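PDB 4B46: tubulin-like protein CetZ1, which binds and probably hydrolyses GTP as an archaeal tubulin-like cytoskeletal protein, controlling cell shape and enabling the rod-shaped cells needed for efficient swimming. Local coordinates for residues 266-271 with 311-316; 272-277 with 338-343; 304-309 with 329-334. All blocks are in the same frame, centred on the assembly; numbering follows the deposited sequence.

Contact 1: 266-271 with 311-316; sequences HTTNRI and IERGRK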
ATOM      1  N   HIS A 266     -32.770   6.565  -1.576  1.00 49.88           N
ATOM      2  CA  HIS A 266     -31.995   5.906  -2.616  1.00 49.56           C
ATOM      3  C   HIS A 266     -30.511   6.111  -2.364  1.00 43.60           C
ATOM      4  O   HIS A 266     -29.749   5.152  -2.267  1.00 46.78           O
ATOM      5  CB  HIS A 266     -32.385   6.439  -3.995  1.00 59.32           C
ATOM      6  CG  HIS A 266     -33.058   7.778  -3.963  1.00 74.21           C
ATOM      7  ND1 HIS A 266     -34.425   7.921  -3.852  1.00 82.00           N
ATOM      8  CD2 HIS A 266     -32.553   9.033  -4.039  1.00 78.49           C
ATOM      9  CE1 HIS A 266     -34.734   9.208  -3.856  1.00 82.90           C
ATOM     10  NE2 HIS A 266     -33.617   9.902  -3.973  1.00 83.33           N
ATOM     11  N   THR A 267     -30.111   7.370  -2.239  1.00 43.63           N
ATOM     12  CA  THR A 267     -28.726   7.709  -1.940  1.00 47.42           C
ATOM     13  C   THR A 267     -28.201   6.992  -0.691  1.00 39.26           C
ATOM     14  O   THR A 267     -27.124   6.391  -0.719  1.00 32.96           O
ATOM     15  CB  THR A 267     -28.548   9.233  -1.796  1.00 47.08           C
ATOM     16  OG1 THR A 267     -28.719   9.847  -3.077  1.00 51.83           O
ATOM     17  CG2 THR A 267     -27.170   9.567  -1.279  1.00 43.99           C
ATOM     18  N   THR A 268     -28.974   7.040   0.392  1.00 35.18           N
ATOM     19  CA  THR A 268     -28.552   6.439   1.653  1.00 37.73           C
ATOM     20  C   THR A 268     -28.357   4.933   1.510  1.00 38.46           C
ATOM     21  O   THR A 268     -27.316   4.397   1.905  1.00 36.96           O
ATOM     22  CB  THR A 268     -29.538   6.752   2.802  1.00 36.13           C
ATOM     23  OG1 THR A 268     -29.637   8.168   2.959  1.00 33.78           O
ATOM     24  CG2 THR A 268     -29.044   6.160   4.113  1.00 31.97           C
ATOM     25  N   ASN A 269     -29.340   4.260   0.917  1.00 35.89           N
ATOM     26  CA  ASN A 269     -29.272   2.811   0.725  1.00 33.67           C
ATOM     27  C   ASN A 269     -28.142   2.352  -0.206  1.00 34.95           C
ATOM     28  O   ASN A 269     -27.529   1.308   0.016  1.00 29.53           O
ATOM     29  CB  ASN A 269     -30.614   2.268   0.227  1.00 32.00           C
ATOM     30  CG  ASN A 269     -31.732   2.481   1.224  1.00 44.50           C
ATOM     31  OD1 ASN A 269     -31.490   2.625   2.423  1.00 47.19           O
ATOM     32  ND2 ASN A 269     -32.968   2.502   0.736  1.00 45.31           N
ATOM     33  N   ARG A 270     -27.880   3.123  -1.255  1.00 38.15           N
ATOM     34  CA  ARG A 270     -26.788   2.808  -2.169  1.00 38.45           C
ATOM     35  C   ARG A 270     -25.452   2.859  -1.430  1.00 34.58           C
ATOM     36  O   ARG A 270     -24.585   2.001  -1.613  1.00 31.06           O
ATOM     37  CB  ARG A 270     -26.779   3.798  -3.337  1.00 48.15           C
ATOM     38  CG  ARG A 270     -25.730   3.505  -4.400  1.00 59.82           C
ATOM     39  CD  ARG A 270     -25.268   4.772  -5.102  1.00 67.41           C
ATOM     40  NE  ARG A 270     -24.825   5.773  -4.135  1.00 72.47           N
ATOM     41  CZ  ARG A 270     -25.514   6.866  -3.824  1.00 73.77           C
ATOM     42  NH1 ARG A 270     -26.675   7.113  -4.417  1.00 76.15           N
ATOM     43  NH2 ARG A 270     -25.039   7.714  -2.924  1.00 74.06           N
ATOM     44  N   ILE A 271     -25.297   3.875  -0.588  1.00 26.90           N
ATOM     45  CA  ILE A 271     -24.091   4.038   0.203  1.00 30.23           C
ATOM     46  C   ILE A 271     -23.911   2.904   1.201  1.00 30.19           C
ATOM     47  O   ILE A 271     -22.830   2.328   1.301  1.00 25.63           O
ATOM     48  CB  ILE A 271     -24.089   5.377   0.958  1.00 26.75           C
ATOM     49  CG1 ILE A 271     -23.836   6.529  -0.013  1.00 32.41           C
ATOM     50  CG2 ILE A 271     -23.031   5.373   2.056  1.00 22.81           C
ATOM     51  CD1 ILE A 271     -23.863   7.903   0.648  1.00 33.37           C
ATOM     52  N   ILE A 311     -23.275   7.667   5.318  1.00 25.98           N
ATOM     53  CA  ILE A 311     -21.981   7.566   5.973  1.00 29.75           C
ATOM     54  C   ILE A 311     -22.139   7.285   7.459  1.00 23.42           C
ATOM     55  O   ILE A 311     -21.445   6.429   8.012  1.00 21.99           O
ATOM     56  CB  ILE A 311     -21.148   8.853   5.740  1.00 36.37           C
ATOM     57  CG1 ILE A 311     -20.829   8.995   4.246  1.00 37.69           C
ATOM     58  CG2 ILE A 311     -19.878   8.835   6.571  1.00 36.47           C
ATOM     59  CD1 ILE A 311     -19.919  10.152   3.901  1.00 44.99           C
ATOM     60  N   GLU A 312     -23.061   7.998   8.101  1.00 26.09           N
ATOM     61  CA  GLU A 312     -23.351   7.757   9.518  1.00 28.91           C
ATOM     62  C   GLU A 312     -23.868   6.337   9.772  1.00 25.72           C
ATOM     63  O   GLU A 312     -23.369   5.650  10.663  1.00 22.07           O
ATOM     64  CB  GLU A 312     -24.308   8.810  10.080  1.00 32.07           C
ATOM     65  CG  GLU A 312     -23.651  10.185  10.249  1.00 42.11           C
ATOM     66  CD  GLU A 312     -22.324  10.108  11.005  1.00 46.80           C
ATOM     67  OE1 GLU A 312     -22.347   9.829  12.223  1.00 58.16           O
ATOM     68  OE2 GLU A 312     -21.261  10.324  10.383  1.00 37.49           O
ATOM     69  N   ARG A 313     -24.849   5.893   8.989  1.00 23.16           N
ATOM     70  CA  ARG A 313     -25.303   4.504   9.075  1.00 22.86           C
ATOM     71  C   ARG A 313     -24.156   3.547   8.774  1.00 21.95           C
ATOM     72  O   ARG A 313     -24.038   2.490   9.396  1.00 21.40           O
ATOM     73  CB  ARG A 313     -26.459   4.230   8.111  1.00 22.60           C
ATOM     74  CG  ARG A 313     -27.794   4.845   8.520  1.00 32.27           C
ATOM     75  CD  ARG A 313     -28.887   4.427   7.557  1.00 35.17           C
ATOM     76  NE  ARG A 313     -30.205   4.857   8.012  1.00 45.86           N
ATOM     77  CZ  ARG A 313     -31.314   4.769   7.284  1.00 49.14           C
ATOM     78  NH1 ARG A 313     -31.264   4.273   6.053  1.00 46.37           N
ATOM     79  NH2 ARG A 313     -32.473   5.182   7.786  1.00 49.62           N
ATOM     80  N   GLY A 314     -23.303   3.919   7.823  1.00 19.42           N
ATOM     81  CA  GLY A 314     -22.185   3.068   7.453  1.00 17.55           C
ATOM     82  C   GLY A 314     -21.202   2.884   8.599  1.00 24.68           C
ATOM     83  O   GLY A 314     -20.733   1.772   8.856  1.00 16.54           O
ATOM     84  N   ARG A 315     -20.897   3.979   9.296  1.00 18.11           N
ATOM     85  CA  ARG A 315     -20.002   3.930  10.451  1.00 19.27           C
ATOM     86  C   ARG A 315     -20.555   3.026  11.554  1.00 17.00           C
ATOM     87  O   ARG A 315     -19.823   2.211  12.122  1.00 18.38           O
ATOM     88  CB  ARG A 315     -19.750   5.339  11.011  1.00 16.84           C
ATOM     89  CG  ARG A 315     -18.895   6.235  10.126  1.00 16.46           C
ATOM     90  CD  ARG A 315     -18.792   7.645  10.727  1.00 23.19           C
ATOM     91  NE  ARG A 315     -18.157   7.621  12.043  1.00 21.51           N
ATOM     92  CZ  ARG A 315     -18.479   8.438  13.043  1.00 25.22           C
ATOM     93  NH1 ARG A 315     -19.431   9.346  12.877  1.00 28.53           N
ATOM     94  NH2 ARG A 315     -17.850   8.343  14.208  1.00 21.86           N
ATOM     95  N   LYS A 316     -21.836   3.182  11.872  1.00 17.85           N
ATOM     96  CA  LYS A 316     -22.456   2.322  12.886  1.00 23.84           C
ATOM     97  C   LYS A 316     -22.400   0.851  12.486  1.00 20.51           C
ATOM     98  O   LYS A 316     -22.073  -0.012  13.298  1.00 23.37           O
ATOM     99  CB  LYS A 316     -23.910   2.721  13.144  1.00 27.02           C
ATOM    100  CG  LYS A 316     -24.056   4.043  13.872  1.00 36.62           C
ATOM    101  CD  LYS A 316     -25.511   4.346  14.178  1.00 33.44           C
ATOM    102  CE  LYS A 316     -25.636   5.586  15.042  1.00 43.42           C
ATOM    103  NZ  LYS A 316     -27.070   5.930  15.290  1.00 51.43           N
TER
HETATM  104  O   HOH W   1     -29.581   2.202   4.494  1.00 29.65           O

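Contact 2: 272-277 with 338-343; sequences TSLVRK and EKVAGV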
ATOM      1  N   THR A 272     -24.963   2.583   1.945  1.00 27.72           N
ATOM      2  CA  THR A 272     -24.832   1.539   2.951  1.00 26.00           C
ATOM      3  C   THR A 272     -24.557   0.188   2.296  1.00 26.09           C
ATOM      4  O   THR A 272     -23.851  -0.647   2.863  1.00 22.97           O
ATOM      5  CB  THR A 272     -26.060   1.459   3.873  1.00 23.30           C
ATOM      6  OG1 THR A 272     -27.245   1.282   3.089  1.00 29.47           O
ATOM      7  CG2 THR A 272     -26.186   2.727   4.676  1.00 25.02           C
ATOM      8  N   SER A 273     -25.106  -0.014   1.099  1.00 30.62           N
ATOM      9  CA  SER A 273     -24.832  -1.220   0.314  1.00 28.28           C
ATOM     10  C   SER A 273     -23.367  -1.343  -0.104  1.00 27.57           C
ATOM     11  O   SER A 273     -22.776  -2.415   0.012  1.00 24.73           O
ATOM     12  CB  SER A 273     -25.735  -1.287  -0.922  1.00 31.85           C
ATOM     13  OG  SER A 273     -27.048  -1.676  -0.558  1.00 46.80           O
ATOM     14  N   LEU A 274     -22.788  -0.255  -0.610  1.00 27.74           N
ATOM     15  CA  LEU A 274     -21.368  -0.248  -0.949  1.00 22.38           C
ATOM     16  C   LEU A 274     -20.505  -0.537   0.275  1.00 23.65           C
ATOM     17  O   LEU A 274     -19.499  -1.243   0.182  1.00 23.38           O
ATOM     18  CB  LEU A 274     -20.952   1.100  -1.532  1.00 27.55           C
ATOM     19  CG  LEU A 274     -21.163   1.396  -3.011  1.00 31.45           C
ATOM     20  CD1 LEU A 274     -20.524   2.738  -3.315  1.00 36.84           C
ATOM     21  CD2 LEU A 274     -20.576   0.297  -3.904  1.00 27.06           C
ATOM     22  N   VAL A 275     -20.899   0.029   1.412  1.00 21.63           N
ATOM     23  CA  VAL A 275     -20.187  -0.171   2.666  1.00 18.72           C
ATOM     24  C   VAL A 275     -20.164  -1.659   3.015  1.00 17.65           C
ATOM     25  O   VAL A 275     -19.106  -2.226   3.309  1.00 22.55           O
ATOM     26  CB  VAL A 275     -20.821   0.658   3.819  1.00 24.19           C
ATOM     27  CG1 VAL A 275     -20.223   0.278   5.155  1.00 16.18           C
ATOM     28  CG2 VAL A 275     -20.632   2.151   3.575  1.00 20.68           C
ATOM     29  N   ARG A 276     -21.329  -2.293   2.962  1.00 17.36           N
ATOM     30  CA  ARG A 276     -21.418  -3.735   3.192  1.00 23.25           C
ATOM     31  C   ARG A 276     -20.588  -4.548   2.195  1.00 19.81           C
ATOM     32  O   ARG A 276     -19.867  -5.465   2.589  1.00 21.88           O
ATOM     33  CB  ARG A 276     -22.875  -4.207   3.203  1.00 25.17           C
ATOM     34  CG  ARG A 276     -23.693  -3.609   4.353  1.00 32.72           C
ATOM     35  CD  ARG A 276     -25.003  -4.374   4.601  1.00 36.16           C
ATOM     36  NE  ARG A 276     -25.884  -4.347   3.436  1.00 34.55           N
ATOM     37  CZ  ARG A 276     -26.697  -3.337   3.149  1.00 38.02           C
ATOM     38  NH1 ARG A 276     -26.739  -2.279   3.945  1.00 38.02           N
ATOM     39  NH2 ARG A 276     -27.464  -3.382   2.069  1.00 41.55           N
ATOM     40  N   LYS A 277     -20.679  -4.206   0.913  1.00 21.57           N
ATOM     41  CA  LYS A 277     -19.947  -4.936  -0.125  1.00 25.66           C
ATOM     42  C   LYS A 277     -18.446  -4.827   0.073  1.00 22.25           C
ATOM     43  O   LYS A 277     -17.707  -5.798  -0.141  1.00 19.47           O
ATOM     44  CB  LYS A 277     -20.323  -4.431  -1.516  1.00 26.38           C
ATOM     45  CG  LYS A 277     -21.693  -4.875  -1.975  1.00 34.58           C
ATOM     46  CD  LYS A 277     -22.203  -3.998  -3.104  1.00 38.34           C
ATOM     47  CE  LYS A 277     -23.665  -4.277  -3.407  1.00 47.35           C
ATOM     48  NZ  LYS A 277     -24.186  -3.317  -4.413  1.00 54.98           N
ATOM     49  N   GLU A 338     -18.262   9.356 -12.530  1.00 53.84           N
ATOM     50  CA  GLU A 338     -19.366   8.509 -12.968  1.00 64.55           C
ATOM     51  C   GLU A 338     -19.436   7.222 -12.148  1.00 58.62           C
ATOM     52  O   GLU A 338     -20.271   6.354 -12.403  1.00 58.78           O
ATOM     53  CB  GLU A 338     -19.248   8.215 -14.466  1.00 76.67           C
ATOM     54  CG  GLU A 338     -19.374   9.463 -15.340  1.00 83.13           C
ATOM     55  CD  GLU A 338     -18.788   9.277 -16.728  1.00 87.53           C
ATOM     56  OE1 GLU A 338     -18.315   8.161 -17.032  1.00 89.11           O
ATOM     57  OE2 GLU A 338     -18.793  10.250 -17.513  1.00 88.20           O
ATOM     58  N   LYS A 339     -18.557   7.119 -11.156  1.00 51.21           N
ATOM     59  CA  LYS A 339     -18.553   5.993 -10.230  1.00 48.25           C
ATOM     60  C   LYS A 339     -18.671   6.473  -8.792  1.00 45.59           C
ATOM     61  O   LYS A 339     -18.210   7.563  -8.451  1.00 39.36           O
ATOM     62  CB  LYS A 339     -17.256   5.194 -10.354  1.00 48.75           C
ATOM     63  CG  LYS A 339     -17.167   4.273 -11.546  1.00 51.65           C
ATOM     64  CD  LYS A 339     -15.872   3.485 -11.474  1.00 60.49           C
ATOM     65  CE  LYS A 339     -15.699   2.555 -12.663  1.00 67.65           C
ATOM     66  NZ  LYS A 339     -14.414   1.796 -12.567  1.00 68.31           N
ATOM     67  N   VAL A 340     -19.291   5.653  -7.950  1.00 40.04           N
ATOM     68  CA  VAL A 340     -19.188   5.837  -6.512  1.00 34.03           C
ATOM     69  C   VAL A 340     -18.392   4.665  -5.948  1.00 28.40           C
ATOM     70  O   VAL A 340     -18.667   3.506  -6.261  1.00 26.18           O
ATOM     71  CB  VAL A 340     -20.565   5.932  -5.827  1.00 33.70           C
ATOM     72  CG1 VAL A 340     -20.393   6.132  -4.326  1.00 32.11           C
ATOM     73  CG2 VAL A 340     -21.378   7.076  -6.415  1.00 32.92           C
ATOM     74  N   ALA A 341     -17.386   4.967  -5.139  1.00 24.48           N
ATOM     75  CA  ALA A 341     -16.563   3.921  -4.548  1.00 26.95           C
ATOM     76  C   ALA A 341     -16.538   4.058  -3.033  1.00 28.83           C
ATOM     77  O   ALA A 341     -16.453   5.171  -2.503  1.00 24.30           O
ATOM     78  CB  ALA A 341     -15.153   3.979  -5.109  1.00 22.24           C
ATOM     79  N   GLY A 342     -16.627   2.926  -2.343  1.00 25.99           N
ATOM     80  CA  GLY A 342     -16.492   2.900  -0.899  1.00 20.87           C
ATOM     81  C   GLY A 342     -15.246   2.134  -0.504  1.00 25.32           C
ATOM     82  O   GLY A 342     -15.021   1.020  -0.985  1.00 23.62           O
ATOM     83  N   VAL A 343     -14.427   2.734   0.357  1.00 17.23           N
ATOM     84  CA  VAL A 343     -13.229   2.076   0.849  1.00 16.39           C
ATOM     85  C   VAL A 343     -13.288   1.993   2.358  1.00 13.07           C
ATOM     86  O   VAL A 343     -13.664   2.946   3.028  1.00 15.84           O
ATOM     87  CB  VAL A 343     -11.945   2.832   0.409  1.00 22.85           C
ATOM     88  CG1 VAL A 343     -10.840   2.723   1.458  1.00 23.29           C
ATOM     89  CG2 VAL A 343     -11.458   2.312  -0.938  1.00 23.78           C
TER

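Contact 3: 304-309 with 329-334; sequences EHLNRK and GGDYPI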
ATOM      1  N   GLU A 304     -23.592  14.839  -5.665  1.00 38.97           N
ATOM      2  CA  GLU A 304     -25.034  14.608  -5.708  1.00 42.14           C
ATOM      3  C   GLU A 304     -25.421  13.170  -5.344  1.00 43.77           C
ATOM      4  O   GLU A 304     -26.576  12.904  -5.008  1.00 43.85           O
ATOM      5  CB  GLU A 304     -25.622  15.010  -7.067  1.00 51.74           C
ATOM      6  CG  GLU A 304     -25.142  14.179  -8.252  1.00 60.56           C
ATOM      7  CD  GLU A 304     -23.848  14.698  -8.867  1.00 66.76           C
ATOM      8  OE1 GLU A 304     -23.157  15.527  -8.231  1.00 60.11           O
ATOM      9  OE2 GLU A 304     -23.523  14.270  -9.997  1.00 72.84           O
ATOM     10  N   HIS A 305     -24.458  12.252  -5.404  1.00 38.45           N
ATOM     11  CA  HIS A 305     -24.695  10.870  -4.993  1.00 39.95           C
ATOM     12  C   HIS A 305     -24.017  10.528  -3.669  1.00 39.17           C
ATOM     13  O   HIS A 305     -23.721   9.367  -3.399  1.00 39.02           O
ATOM     14  CB  HIS A 305     -24.240   9.895  -6.081  1.00 45.98           C
ATOM     15  CG  HIS A 305     -25.015  10.012  -7.356  1.00 56.90           C
ATOM     16  ND1 HIS A 305     -24.504  10.619  -8.484  1.00 63.93           N
ATOM     17  CD2 HIS A 305     -26.265   9.608  -7.681  1.00 59.75           C
ATOM     18  CE1 HIS A 305     -25.405  10.580  -9.449  1.00 65.03           C
ATOM     19  NE2 HIS A 305     -26.482   9.970  -8.988  1.00 64.30           N
ATOM     20  N   LEU A 306     -23.757  11.546  -2.853  1.00 35.65           N
ATOM     21  CA  LEU A 306     -23.199  11.351  -1.519  1.00 31.43           C
ATOM     22  C   LEU A 306     -24.086  12.083  -0.519  1.00 34.21           C
ATOM     23  O   LEU A 306     -24.636  13.130  -0.836  1.00 35.94           O
ATOM     24  CB  LEU A 306     -21.783  11.926  -1.436  1.00 26.30           C
ATOM     25  CG  LEU A 306     -20.680  11.401  -2.352  1.00 27.46           C
ATOM     26  CD1 LEU A 306     -19.419  12.271  -2.242  1.00 26.93           C
ATOM     27  CD2 LEU A 306     -20.349   9.953  -2.043  1.00 31.06           C
ATOM     28  N   ASN A 307     -24.241  11.527   0.679  1.00 31.95           N
ATOM     29  CA  ASN A 307     -24.940  12.234   1.751  1.00 31.69           C
ATOM     30  C   ASN A 307     -24.395  11.868   3.127  1.00 36.58           C
ATOM     31  O   ASN A 307     -23.570  10.961   3.243  1.00 36.13           O
ATOM     32  CB  ASN A 307     -26.473  12.076   1.663  1.00 25.11           C
ATOM     33  CG  ASN A 307     -26.966  10.665   1.983  1.00 27.78           C
ATOM     34  OD1 ASN A 307     -26.215   9.794   2.414  1.00 33.21           O
ATOM     35  ND2 ASN A 307     -28.261  10.447   1.776  1.00 29.58           N
ATOM     36  N   ARG A 308     -24.832  12.581   4.161  1.00 37.36           N
ATOM     37  CA  ARG A 308     -24.303  12.339   5.499  1.00 36.35           C
ATOM     38  C   ARG A 308     -24.902  11.077   6.110  1.00 30.66           C
ATOM     39  O   ARG A 308     -24.223  10.333   6.814  1.00 34.07           O
ATOM     40  CB  ARG A 308     -24.545  13.538   6.424  1.00 41.97           C
ATOM     41  CG  ARG A 308     -23.878  13.366   7.786  1.00 54.69           C
ATOM     42  CD  ARG A 308     -24.122  14.525   8.748  1.00 62.58           C
ATOM     43  NE  ARG A 308     -23.263  14.398   9.924  1.00 69.25           N
ATOM     44  CZ  ARG A 308     -23.613  13.786  11.053  1.00 75.57           C
ATOM     45  NH1 ARG A 308     -24.822  13.252  11.177  1.00 75.07           N
ATOM     46  NH2 ARG A 308     -22.754  13.715  12.064  1.00 78.35           N
ATOM     47  N   LYS A 309     -26.174  10.839   5.822  1.00 23.65           N
ATOM     48  CA  LYS A 309     -26.909   9.747   6.444  1.00 28.57           C
ATOM     49  C   LYS A 309     -26.320   8.376   6.111  1.00 27.76           C
ATOM     50  O   LYS A 309     -26.228   7.507   6.975  1.00 29.72           O
ATOM     51  CB  LYS A 309     -28.381   9.811   6.029  1.00 34.99           C
ATOM     52  CG  LYS A 309     -29.298   8.878   6.799  1.00 45.28           C
ATOM     53  CD  LYS A 309     -30.760   9.239   6.559  1.00 54.23           C
ATOM     54  CE  LYS A 309     -31.691   8.288   7.290  1.00 60.44           C
ATOM     55  NZ  LYS A 309     -33.111   8.735   7.217  1.00 67.75           N
ATOM     56  N   GLY A 329     -15.439   8.296   9.456  1.00 20.07           N
ATOM     57  CA  GLY A 329     -16.042   8.207   8.145  1.00 21.40           C
ATOM     58  C   GLY A 329     -16.222   9.564   7.505  1.00 28.43           C
ATOM     59  O   GLY A 329     -16.545  10.539   8.182  1.00 33.96           O
ATOM     60  N   GLY A 330     -16.006   9.629   6.198  1.00 23.55           N
ATOM     61  CA  GLY A 330     -16.266  10.842   5.448  1.00 26.02           C
ATOM     62  C   GLY A 330     -16.278  10.562   3.965  1.00 26.52           C
ATOM     63  O   GLY A 330     -16.227   9.403   3.546  1.00 23.72           O
ATOM     64  N   ASP A 331     -16.343  11.614   3.156  1.00 27.28           N
ATOM     65  CA  ASP A 331     -16.291  11.405   1.714  1.00 34.35           C
ATOM     66  C   ASP A 331     -15.266  12.235   0.955  1.00 32.58           C
ATOM     67  O   ASP A 331     -14.697  13.192   1.483  1.00 31.45           O
ATOM     68  CB  ASP A 331     -17.675  11.568   1.081  1.00 37.43           C
ATOM     69  CG  ASP A 331     -18.307  12.893   1.401  1.00 39.07           C
ATOM     70  OD1 ASP A 331     -17.579  13.909   1.468  1.00 35.22           O
ATOM     71  OD2 ASP A 331     -19.539  12.907   1.585  1.00 41.81           O
ATOM     72  N   TYR A 332     -15.033  11.833  -0.291  1.00 33.88           N
ATOM     73  CA  TYR A 332     -14.260  12.616  -1.240  1.00 36.11           C
ATOM     74  C   TYR A 332     -15.197  13.049  -2.354  1.00 33.59           C
ATOM     75  O   TYR A 332     -15.434  12.295  -3.300  1.00 30.38           O
ATOM     76  CB  TYR A 332     -13.119  11.789  -1.839  1.00 37.42           C
ATOM     77  CG  TYR A 332     -11.938  11.577  -0.927  1.00 37.21           C
ATOM     78  CD1 TYR A 332     -11.438  12.616  -0.149  1.00 42.24           C
ATOM     79  CD2 TYR A 332     -11.305  10.343  -0.859  1.00 35.69           C
ATOM     80  CE1 TYR A 332     -10.342  12.424   0.688  1.00 41.88           C
ATOM     81  CE2 TYR A 332     -10.215  10.139  -0.023  1.00 44.26           C
ATOM     82  CZ  TYR A 332      -9.738  11.182   0.746  1.00 44.23           C
ATOM     83  OH  TYR A 332      -8.650  10.979   1.562  1.00 41.90           O
ATOM     84  N   PRO A 333     -15.754  14.257  -2.239  1.00 33.07           N
ATOM     85  CA  PRO A 333     -16.620  14.753  -3.313  1.00 35.53           C
ATOM     86  C   PRO A 333     -15.824  15.004  -4.593  1.00 40.14           C
ATOM     87  O   PRO A 333     -14.853  15.759  -4.576  1.00 47.16           O
ATOM     88  CB  PRO A 333     -17.190  16.058  -2.740  1.00 34.69           C
ATOM     89  CG  PRO A 333     -16.273  16.436  -1.622  1.00 34.37           C
ATOM     90  CD  PRO A 333     -15.722  15.159  -1.075  1.00 31.35           C
ATOM     91  N   ILE A 334     -16.230  14.361  -5.684  1.00 39.65           N
ATOM     92  CA  ILE A 334     -15.535  14.473  -6.962  1.00 37.57           C
ATOM     93  C   ILE A 334     -16.528  14.775  -8.072  1.00 44.23           C
ATOM     94  O   ILE A 334     -17.151  13.861  -8.612  1.00 48.52           O
ATOM     95  CB  ILE A 334     -14.798  13.168  -7.322  1.00 38.41           C
ATOM     96  CG1 ILE A 334     -13.805  12.785  -6.225  1.00 35.16           C
ATOM     97  CG2 ILE A 334     -14.079  13.301  -8.663  1.00 43.82           C
ATOM     98  CD1 ILE A 334     -13.099  11.462  -6.481  1.00 36.49           C
TER

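Contact 1: 266-271 with 311-316
Thr268 meets Arg313 through its methyl group. With the methyl anti to the backbone N, Thr268 CG2 lies 3.5 Å from Arg313 NH1 and 3.9 Å from Arg313 CD, and the two side chains run at about a right angle to each other. The Thr268 hydroxyl, OG1, is hydrogen-bonded to Asn307 ND2 and to the carbonyl oxygen of Thr264.

One residue on, Asn269 OD1 stands at the edge of the Arg313 guanidinium, the amide and guanidinium planes only 15° apart. The direct separation from Asn269 OD1 to Arg313 NH1, 4.0 Å, is too long for a hydrogen bond, and a water fills the role. It donates to Asn269 OD1 at 2.8 Å and accepts from Arg313 NH1 at 3.1 Å.

Helices 265-280 and 308-322 here lie side by side in the tubulin-type C-terminal domain; the axes of 266-271 and 311-316 approach to 9.3 Å, and both run in the same general direction, 31° apart.

Ile271 ends the segment on the buried side. Ile271 CG2 lies 4.0 Å from the backbone N of Ile311, whereas the Ile311 side chain leaves its backbone away from helix 265-280.

Contact 2: 272-277 with 338-343
Leu274 and Val340 meet where helix 265-280 packs on the sheet of the tubulin-type C-terminal domain, against strand 339-347. The two side chains cross obliquely, and one methyl of each does the touching: Leu274 CD1 and Val340 CG1 are 3.5 Å apart. Torsions explain the pairing. Leu274 has CG beside the backbone N and CD1 extended from CA (chi2 -174°), which projects that methyl off the helix. Val340 holds CG1 anti to its own backbone N (chi1 -180°).

Both bonds from the main chain to the side chain are directed at the opposing segment, unlike those of Ala341 and Val343. Val343 turns to the other face of the sheet and packs on Val196 and Leu197 of helix 179-198, so this strand is sandwiched between helices. Its backbone hydrogen bonds run to neighbours on both edges: Val340 pairs with Glu236 and Gly342 with Ala234 of strand 228-237, while Ala341 pairs with Ala300 of strand 294-301.

Leu274 and Gly342 form the closest CA pair, 5.8 Å apart, and the axes of 272-277 and 339-343 come within 7.7 Å at an angle of 47°. The leucine methyl also rests on the strand backbone: Leu274 CD1 lies 4.0 Å from Gly342 N and 3.6 Å from Val340 O.

Contact 3: 304-309 with 329-334
Apolar contact centres on Leu306, whose CD1 methyl sits over the end of strand 326-333 and touches three consecutive residues. The shortest approach of Leu306 CD1 is to Asp331 CB, at 3.8 Å. Farther along the strand Leu306 CD1 lies 3.9 Å from Pro333 CA and 4.4 Å from Pro333 CB, the proline being met at its CA. An extended leucine tip (chi2 171°) carries CD1 to this position, and Leu306 accounts for about half of the 140 Å² buried between the segments. Beyond them, Leu306 also packs on Leu299 of strand 294-301.

A second kind of contact brings a carboxylate against hydrocarbon. Asp331 tucks its carboxylate over its own main chain (chi1 55°), which leaves Asp331 OD2 3.9 Å from Leu306 CB and 3.9 Å from Leu306 CD1. These are van der Waals distances to carbon and involve no polar partner on Leu306.

The segments belong to a beta-alpha-beta unit: strand 294-301, helix 308-322, then strand 326-333, adjacent and parallel to the first. Residues 304-307 are the link leading into the helix, so the leucine packs this incoming loop onto the last strand of the unit.

The polar interactions run to partners other than the facing segment. Asn307 is the N-cap of helix 308-322, its OD1 accepting from the backbone N of Gly310. On the strand, Gly330 and Tyr332 pair through their backbones with strand 294-301, whereas the Asp331 backbone pairs with Ser212 and Val214, consistent with a segment at the other edge. The Tyr332 side chain starts off away from Leu306, and its OH is hydrogen-bonded to the carbonyl oxygen of Leu197.

The three contacts cluster in the C-terminal domain, away from the nucleotide site. The centre of contact 1 is about 9 Å from the centres of the other two, which are about 11 Å apart. Helix 265-280 runs through contacts 1 and 2; helix 308-322 carries one side of contact 1, and the loop leading into it carries contact 3. Contacts 2 and 3 reach the same sheet by successive strands, 339-347 and 326-333. Along the chain contact 3 is nested within the loop closed by contact 2, while contact 1 crosses both. Arg313 CB lies 3.8 Å from Thr272 CG2. Helices 265-280 and 308-322 thus pack together, and helix 265-280 and the 304-307 loop against the sheet.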